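Local atomic coordinates of PAN2-PAN3 deadenylation complex catalytic subunit pan2 (PDB entry 4CZW), a protein that serves as the catalytic subunit of the PAN deadenylation complex, probably shortening mRNA poly(A) tails with its metal-dependent exonuclease domain. Residues E8-P11 and E12-I15; K613-R616 and K617-E620; E619-A623 and N624-H628. One frame throughout, in Å; residues are numbered along the deposited sequence.

All three contacts are local, each joining two runs that follow one another without a gap, so none closes a long loop. Contact 1 comes first, near the N terminus, where residues 8-15 turn against strands 321-334 and 339-347 of the ubiquitin-protease-like domain. The chain then runs through that domain into the exonuclease, where contact 2 forms within helix 604-623, about 50 Å from contact 1, centre to centre. Contact 3 overlaps contact 2, sharing Glu619 and Glu620, and carries the chain round the end of this helix into helix 627-634. The two meet again through the rings of Tyr618 and Phe627.

Contact 1. Residues E8-P11 and E12-I15; sequences EAPP and EYRI
Ala9 O takes a short, fairly straight hydrogen bond from Arg14 NE, 2.7 Å long with an N-H...O angle of 155°. The bond leaves the guanidinium edge slightly tilted from its plane, and the donor also sits a little off the carbonyl plane. Arg14 gets there by folding back over Pro11: its CG stands beside its own backbone N (chi1 -63°), and the chain then runs extended to NE. This lays one guanidinium face over Pro11, with the ring nitrogen near the rim of that face and Pro11 CD 3.8 Å from Arg14 CZ. Glu8 OE1 remains 5.5 Å from Arg14 NH2, too far for a contact, although the opposite charge may still attract the arginine. The backbone is drawn together by Tyr13 N, which donates to Pro10 O at 2.8 Å, and by a weak bond from Arg14 N to Pro11 O. Glu12 bends at chi2 (84°) and curls back along Pro11, bringing OE1 3.3 Å from Pro11 CG and also beside Pro10 CB. Tyr13 points the same way as Pro10, its CD2 lying 4.1 Å from Pro10 CD, while its CB meets Ala9 CB at 4.2 Å. The tyrosine ring also packs edge-to-face with Trp384 and touches Val332 and Val343; its hydroxyl is hydrogen-bonded to Glu376 and Lys385. Asn365 ND2 binds the carbonyls of both Glu12 and Arg14. Pro11, Glu12 and Tyr13 have the backbone angles of two overlapping type I beta turns, with a proline second in the first of them, and this turn fastens the N-terminal segment to the sheet of the USP-like domain, predicted to be catalytically inactive and to act as a scaffold.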
loop_
_atom_site.group_PDB
_atom_site.type_symbol
_atom_site.label_atom_id
_atom_site.label_comp_id
_atom_site.label_asym_id
_atom_site.label_seq_id
_atom_site.Cartn_x
_atom_site.Cartn_y
_atom_site.Cartn_z
ATOM N N GLU A 8 26.439 -11.472 12.120
ATOM C CA GLU A 8 25.493 -11.995 11.144
ATOM C C GLU A 8 24.081 -11.563 11.506
ATOM O O GLU A 8 23.816 -11.175 12.642
ATOM C CB GLU A 8 25.579 -13.520 11.067
ATOM C CG GLU A 8 26.871 -14.039 10.464
ATOM C CD GLU A 8 26.967 -15.551 10.514
ATOM O OE1 GLU A 8 26.399 -16.153 11.449
ATOM O OE2 GLU A 8 27.614 -16.136 9.620
ATOM N N ALA A 9 23.178 -11.631 10.533
ATOM C CA ALA A 9 21.790 -11.249 10.749
ATOM C C ALA A 9 21.102 -12.194 11.728
ATOM O O ALA A 9 21.001 -13.393 11.470
ATOM C CB ALA A 9 21.038 -11.219 9.428
ATOM N N PRO A 10 20.634 -11.653 12.862
ATOM C CA PRO A 10 19.867 -12.428 13.844
ATOM C C PRO A 10 18.555 -12.922 13.239
ATOM O O PRO A 10 18.132 -12.384 12.216
ATOM C CB PRO A 10 19.614 -11.417 14.972
ATOM C CG PRO A 10 20.650 -10.358 14.784
ATOM C CD PRO A 10 20.842 -10.265 13.305
ATOM N N PRO A 11 17.921 -13.933 13.858
ATOM C CA PRO A 11 16.645 -14.465 13.359
ATOM C C PRO A 11 15.567 -13.392 13.197
ATOM O O PRO A 11 14.659 -13.560 12.384
ATOM C CB PRO A 11 16.242 -15.485 14.435
ATOM C CG PRO A 11 17.112 -15.185 15.621
ATOM C CD PRO A 11 18.384 -14.663 15.048
ATOM N N GLU A 12 15.676 -12.304 13.954
ATOM C CA GLU A 12 14.729 -11.199 13.849
ATOM C C GLU A 12 14.859 -10.472 12.511
ATOM O O GLU A 12 13.928 -9.801 12.067
ATOM C CB GLU A 12 14.930 -10.207 15.000
ATOM C CG GLU A 12 14.604 -10.757 16.386
ATOM C CD GLU A 12 15.753 -11.536 17.006
ATOM O OE1 GLU A 12 16.681 -11.931 16.271
ATOM O OE2 GLU A 12 15.726 -11.749 18.237
ATOM N N TYR A 13 16.018 -10.610 11.873
ATOM C CA TYR A 13 16.284 -9.935 10.605
ATOM C C TYR A 13 16.293 -10.890 9.416
ATOM O O TYR A 13 16.384 -10.453 8.271
ATOM C CB TYR A 13 17.622 -9.193 10.665
ATOM C CG TYR A 13 17.543 -7.807 11.263
ATOM C CD1 TYR A 13 17.151 -6.720 10.494
ATOM C CD2 TYR A 13 17.874 -7.583 12.593
ATOM C CE1 TYR A 13 17.083 -5.449 11.033
ATOM C CE2 TYR A 13 17.809 -6.317 13.142
ATOM C CZ TYR A 13 17.413 -5.254 12.358
ATOM O OH TYR A 13 17.346 -3.992 12.900
ATOM N N ARG A 14 16.207 -12.190 9.685
ATOM C CA ARG A 14 16.275 -13.188 8.622
ATOM C C ARG A 14 14.951 -13.332 7.881
ATOM O O ARG A 14 13.918 -12.823 8.322
ATOM C CB ARG A 14 16.704 -14.542 9.187
ATOM C CG ARG A 14 18.095 -14.540 9.792
ATOM C CD ARG A 14 18.392 -15.844 10.509
ATOM N NE ARG A 14 19.621 -15.762 11.294
ATOM C CZ ARG A 14 19.970 -16.640 12.227
ATOM N NH1 ARG A 14 19.179 -17.670 12.499
ATOM N NH2 ARG A 14 21.106 -16.487 12.894
ATOM N N ILE A 15 14.997 -14.029 6.750
ATOM C CA ILE A 15 13.813 -14.255 5.929
ATOM C C ILE A 15 12.787 -15.133 6.645
ATOM O O ILE A 15 13.110 -16.214 7.134
ATOM C CB ILE A 15 14.174 -14.915 4.582
ATOM C CG1 ILE A 15 15.077 -13.995 3.754
ATOM C CG2 ILE A 15 12.909 -15.264 3.818
ATOM C CD1 ILE A 15 15.330 -14.483 2.344
#

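Contact 2. Residues K613-R616 and K617-E620; sequences KLYR and KYEE
Tyr615 sends its ring out with CG anti to the backbone N (chi1 175°), while Glu619, one helical turn on, holds CG beside its own N (chi1 -71°); these two choices swing the glutamate across the ring. Glu619 CG sits over one face, 4.1 Å from the centroid of the Tyr615 ring, offset toward the rim in a CH-pi contact, and the carboxylate continues past CE2. The ring and carboxylate planes are turned obliquely to each other. Through its other oxygen, OE1, the carboxylate takes a salt bridge: Arg616 NH1 reaches Glu619 OE1 at 2.8 Å. The oxygen lies in the guanidinium plane, but the nitrogen meets it from above the carboxylate plane, 42° out. A bend at chi2 lets the arginine run alongside Glu619. The guanidinium has further partners, Glu487 at NE and the carbonyl of Gly482 at NH2. Tyr615 CE1 also approaches the edge of the Tyr618 ring, 3.9 Å from Tyr618 CD2, and both tyrosines touch Ile573. The i to i+4 backbone bonds run unbroken, from Lys617 N to Lys613 O through Glu620 N to Arg616 O. Leu614 faces Leu585, Leu588 and Leu592. An alanine at Glu619 would remove the carboxylate and the methylene over the ring, and is likely to leave Arg616 NH1 without its mate and one face of Tyr615 less covered. With acidic groups at two of its nitrogens and a carbonyl at the third, the guanidinium probably keeps its positive charge and ties helix 604-623 to the 482-487 loop of the exonuclease domain.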
loop_
_atom_site.group_PDB
_atom_site.type_symbol
_atom_site.label_atom_id
_atom_site.label_comp_id
_atom_site.label_asym_id
_atom_site.label_seq_id
_atom_site.Cartn_x
_atom_site.Cartn_y
_atom_site.Cartn_z
ATOM N N LYS A 613 -30.427 -15.684 5.354
ATOM C CA LYS A 613 -31.531 -16.441 5.935
ATOM C C LYS A 613 -31.117 -17.072 7.258
ATOM O O LYS A 613 -31.887 -17.088 8.220
ATOM C CB LYS A 613 -32.012 -17.527 4.970
ATOM C CG LYS A 613 -32.758 -17.009 3.752
ATOM C CD LYS A 613 -33.189 -18.160 2.856
ATOM C CE LYS A 613 -34.056 -17.675 1.708
ATOM N NZ LYS A 613 -34.491 -18.801 0.835
ATOM N N LEU A 614 -29.894 -17.593 7.298
ATOM C CA LEU A 614 -29.362 -18.223 8.500
ATOM C C LEU A 614 -29.222 -17.223 9.641
ATOM O O LEU A 614 -29.461 -17.557 10.801
ATOM C CB LEU A 614 -28.011 -18.878 8.206
ATOM C CG LEU A 614 -28.049 -20.160 7.372
ATOM C CD1 LEU A 614 -26.641 -20.609 7.025
ATOM C CD2 LEU A 614 -28.793 -21.257 8.115
ATOM N N TYR A 615 -28.832 -15.996 9.310
ATOM C CA TYR A 615 -28.691 -14.954 10.320
ATOM C C TYR A 615 -30.051 -14.528 10.863
ATOM O O TYR A 615 -30.182 -14.210 12.044
ATOM C CB TYR A 615 -27.952 -13.739 9.757
ATOM C CG TYR A 615 -27.887 -12.586 10.734
ATOM C CD1 TYR A 615 -27.028 -12.625 11.825
ATOM C CD2 TYR A 615 -28.691 -11.465 10.574
ATOM C CE1 TYR A 615 -26.968 -11.578 12.726
ATOM C CE2 TYR A 615 -28.638 -10.413 11.469
ATOM C CZ TYR A 615 -27.774 -10.475 12.543
ATOM O OH TYR A 615 -27.717 -9.431 13.438
ATOM N N ARG A 616 -31.057 -14.515 9.994
ATOM C CA ARG A 616 -32.407 -14.151 10.408
ATOM C C ARG A 616 -32.974 -15.200 11.358
ATOM O O ARG A 616 -33.683 -14.867 12.308
ATOM C CB ARG A 616 -33.321 -13.979 9.193
ATOM C CG ARG A 616 -32.959 -12.791 8.313
ATOM C CD ARG A 616 -32.793 -11.526 9.142
ATOM N NE ARG A 616 -32.457 -10.368 8.319
ATOM C CZ ARG A 616 -32.091 -9.186 8.807
ATOM N NH1 ARG A 616 -32.006 -9.005 10.119
ATOM N NH2 ARG A 616 -31.804 -8.186 7.984
ATOM N N LYS A 617 -32.655 -16.464 11.099
ATOM C CA LYS A 617 -33.030 -17.548 12.000
ATOM C C LYS A 617 -32.336 -17.381 13.345
ATOM O O LYS A 617 -32.920 -17.647 14.396
ATOM C CB LYS A 617 -32.679 -18.906 11.391
ATOM C CG LYS A 617 -33.636 -19.368 10.308
ATOM C CD LYS A 617 -35.035 -19.565 10.869
ATOM C CE LYS A 617 -35.998 -20.050 9.801
ATOM N NZ LYS A 617 -37.380 -20.200 10.334
ATOM N N TYR A 618 -31.085 -16.935 13.300
ATOM C CA TYR A 618 -30.308 -16.694 14.507
ATOM C C TYR A 618 -30.939 -15.601 15.362
ATOM O O TYR A 618 -30.968 -15.702 16.589
ATOM C CB TYR A 618 -28.869 -16.322 14.147
ATOM C CG TYR A 618 -28.069 -15.761 15.300
ATOM C CD1 TYR A 618 -27.713 -16.560 16.377
ATOM C CD2 TYR A 618 -27.664 -14.432 15.307
ATOM C CE1 TYR A 618 -26.977 -16.053 17.431
ATOM C CE2 TYR A 618 -26.930 -13.916 16.355
ATOM C CZ TYR A 618 -26.589 -14.730 17.416
ATOM O OH TYR A 618 -25.858 -14.218 18.463
ATOM N N GLU A 619 -31.443 -14.558 14.710
ATOM C CA GLU A 619 -32.118 -13.474 15.413
ATOM C C GLU A 619 -33.392 -13.972 16.086
ATOM O O GLU A 619 -33.731 -13.543 17.189
ATOM C CB GLU A 619 -32.443 -12.327 14.455
ATOM C CG GLU A 619 -31.231 -11.541 13.985
ATOM C CD GLU A 619 -31.609 -10.268 13.256
ATOM O OE1 GLU A 619 -32.620 -10.277 12.522
ATOM O OE2 GLU A 619 -30.901 -9.253 13.422
ATOM N N GLU A 620 -34.093 -14.879 15.415
ATOM C CA GLU A 620 -35.314 -15.462 15.961
ATOM C C GLU A 620 -35.010 -16.333 17.174
ATOM O O GLU A 620 -35.731 -16.293 18.171
ATOM C CB GLU A 620 -36.042 -16.284 14.894
ATOM C CG GLU A 620 -36.513 -15.471 13.700
ATOM C CD GLU A 620 -37.151 -16.330 12.627
ATOM O OE1 GLU A 620 -37.421 -17.519 12.900
ATOM O OE2 GLU A 620 -37.382 -15.819 11.510
#

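Contact 3. Residues E619-A623 and N624-H628; sequences EEFMA and NGSFH
Phe621 and Phe627 meet at the roots of their side chains, CB to CB at 3.7 Å. From there the rings diverge: Phe621 CB lies at the edge of the Phe627 ring, and Phe627 CD1 near the plane of the Phe621 ring. Phe627 has CG anti to its backbone N (chi1 177°), which points its ring the same way as residue 622, a selenomethionine. The doubly bent chain of Met622 brings SE obliquely to that ring, 4.3 Å from the Phe627 centroid, a Met-aromatic contact, with CD2 the nearest ring atom. Tyr618 packs edge-to-face with the same ring. Round the turn, Asn624 N donates to Glu620 O at 3.1 Å, an i to i+4 bond, and Ser626 N to Phe621 O at 2.9 Å, in the carbonyl plane. Asn624 folds its side chain back over the carbonyls of Glu620 and Phe621; as modelled its OD1 takes the Ser626 hydroxyl, but the amide orientation is uncertain. Gly625 takes positive phi (72°), a backbone region that favours glycine. A six-to-one bond round a glycine of positive phi, with apolar side chains packed across it, is characteristic of a helix C-terminus, here turning helix 604-623 into helix 627-634.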
loop_
_atom_site.group_PDB
_atom_site.type_symbol
_atom_site.label_atom_id
_atom_site.label_comp_id
_atom_site.label_asym_id
_atom_site.label_seq_id
_atom_site.Cartn_x
_atom_site.Cartn_y
_atom_site.Cartn_z
ATOM N N GLU A 619 -31.443 -14.558 14.710
ATOM C CA GLU A 619 -32.118 -13.474 15.413
ATOM C C GLU A 619 -33.392 -13.972 16.086
ATOM O O GLU A 619 -33.731 -13.543 17.189
ATOM C CB GLU A 619 -32.443 -12.327 14.455
ATOM C CG GLU A 619 -31.231 -11.541 13.985
ATOM C CD GLU A 619 -31.609 -10.268 13.256
ATOM O OE1 GLU A 619 -32.620 -10.277 12.522
ATOM O OE2 GLU A 619 -30.901 -9.253 13.422
ATOM N N GLU A 620 -34.093 -14.879 15.415
ATOM C CA GLU A 620 -35.314 -15.462 15.961
ATOM C C GLU A 620 -35.010 -16.333 17.174
ATOM O O GLU A 620 -35.731 -16.293 18.171
ATOM C CB GLU A 620 -36.042 -16.284 14.894
ATOM C CG GLU A 620 -36.513 -15.471 13.700
ATOM C CD GLU A 620 -37.151 -16.330 12.627
ATOM O OE1 GLU A 620 -37.421 -17.519 12.900
ATOM O OE2 GLU A 620 -37.382 -15.819 11.510
ATOM N N PHE A 621 -33.939 -17.115 17.082
ATOM C CA PHE A 621 -33.550 -18.024 18.155
ATOM C C PHE A 621 -33.118 -17.263 19.406
ATOM O O PHE A 621 -33.432 -17.665 20.525
ATOM C CB PHE A 621 -32.422 -18.951 17.689
ATOM C CG PHE A 621 -32.806 -19.858 16.554
ATOM C CD1 PHE A 621 -34.136 -20.145 16.294
ATOM C CD2 PHE A 621 -31.834 -20.426 15.747
ATOM C CE1 PHE A 621 -34.490 -20.978 15.248
ATOM C CE2 PHE A 621 -32.180 -21.261 14.701
ATOM C CZ PHE A 621 -33.511 -21.538 14.452
HETATM N N MSE A 622 -32.399 -16.163 19.207
HETATM C CA MSE A 622 -31.944 -15.334 20.320
HETATM C C MSE A 622 -33.111 -14.614 20.983
HETATM O O MSE A 622 -33.126 -14.423 22.198
HETATM C CB MSE A 622 -30.906 -14.314 19.843
HETATM C CG MSE A 622 -29.594 -14.924 19.388
HETATM SE SE MSE A 622 -28.484 -15.557 20.861
HETATM C CE MSE A 622 -27.913 -13.834 21.573
ATOM N N ALA A 623 -34.089 -14.219 20.174
ATOM C CA ALA A 623 -35.226 -13.452 20.663
ATOM C C ALA A 623 -36.160 -14.294 21.530
ATOM O O ALA A 623 -36.638 -13.826 22.561
ATOM C CB ALA A 623 -35.991 -12.845 19.499
ATOM N N ASN A 624 -36.420 -15.531 21.115
ATOM C CA ASN A 624 -37.320 -16.400 21.869
ATOM C C ASN A 624 -36.577 -17.290 22.864
ATOM O O ASN A 624 -37.184 -18.111 23.549
ATOM C CB ASN A 624 -38.166 -17.258 20.919
ATOM C CG ASN A 624 -37.328 -18.099 19.969
ATOM O OD1 ASN A 624 -36.215 -18.515 20.293
ATOM N ND2 ASN A 624 -37.867 -18.357 18.783
ATOM N N GLY A 625 -35.259 -17.124 22.932
ATOM C CA GLY A 625 -34.444 -17.827 23.906
ATOM C C GLY A 625 -34.257 -19.308 23.641
ATOM O O GLY A 625 -34.035 -20.085 24.570
ATOM N N SER A 626 -34.334 -19.704 22.375
ATOM C CA SER A 626 -34.191 -21.110 22.016
ATOM C C SER A 626 -32.847 -21.400 21.352
ATOM O O SER A 626 -32.594 -22.524 20.921
ATOM C CB SER A 626 -35.329 -21.544 21.092
ATOM O OG SER A 626 -35.298 -20.826 19.871
ATOM N N PHE A 627 -31.985 -20.389 21.279
ATOM C CA PHE A 627 -30.710 -20.526 20.579
ATOM C C PHE A 627 -29.772 -21.527 21.248
ATOM O O PHE A 627 -29.061 -22.266 20.566
ATOM C CB PHE A 627 -30.009 -19.171 20.461
ATOM C CG PHE A 627 -28.657 -19.252 19.812
ATOM C CD1 PHE A 627 -28.540 -19.533 18.461
ATOM C CD2 PHE A 627 -27.503 -19.055 20.552
ATOM C CE1 PHE A 627 -27.300 -19.615 17.859
ATOM C CE2 PHE A 627 -26.258 -19.134 19.956
ATOM C CZ PHE A 627 -26.158 -19.414 18.608
ATOM N N HIS A 628 -29.765 -21.541 22.577
ATOM C CA HIS A 628 -28.914 -22.466 23.319
ATOM C C HIS A 628 -29.267 -23.913 22.999
ATOM O O HIS A 628 -28.385 -24.748 22.803
ATOM C CB HIS A 628 -29.029 -22.223 24.825
ATOM C CG HIS A 628 -28.320 -23.246 25.655
ATOM N ND1 HIS A 628 -26.946 -23.325 25.729
ATOM C CD2 HIS A 628 -28.795 -24.240 26.443
ATOM C CE1 HIS A 628 -26.606 -24.319 26.529
ATOM N NE2 HIS A 628 -27.710 -24.891 26.975
#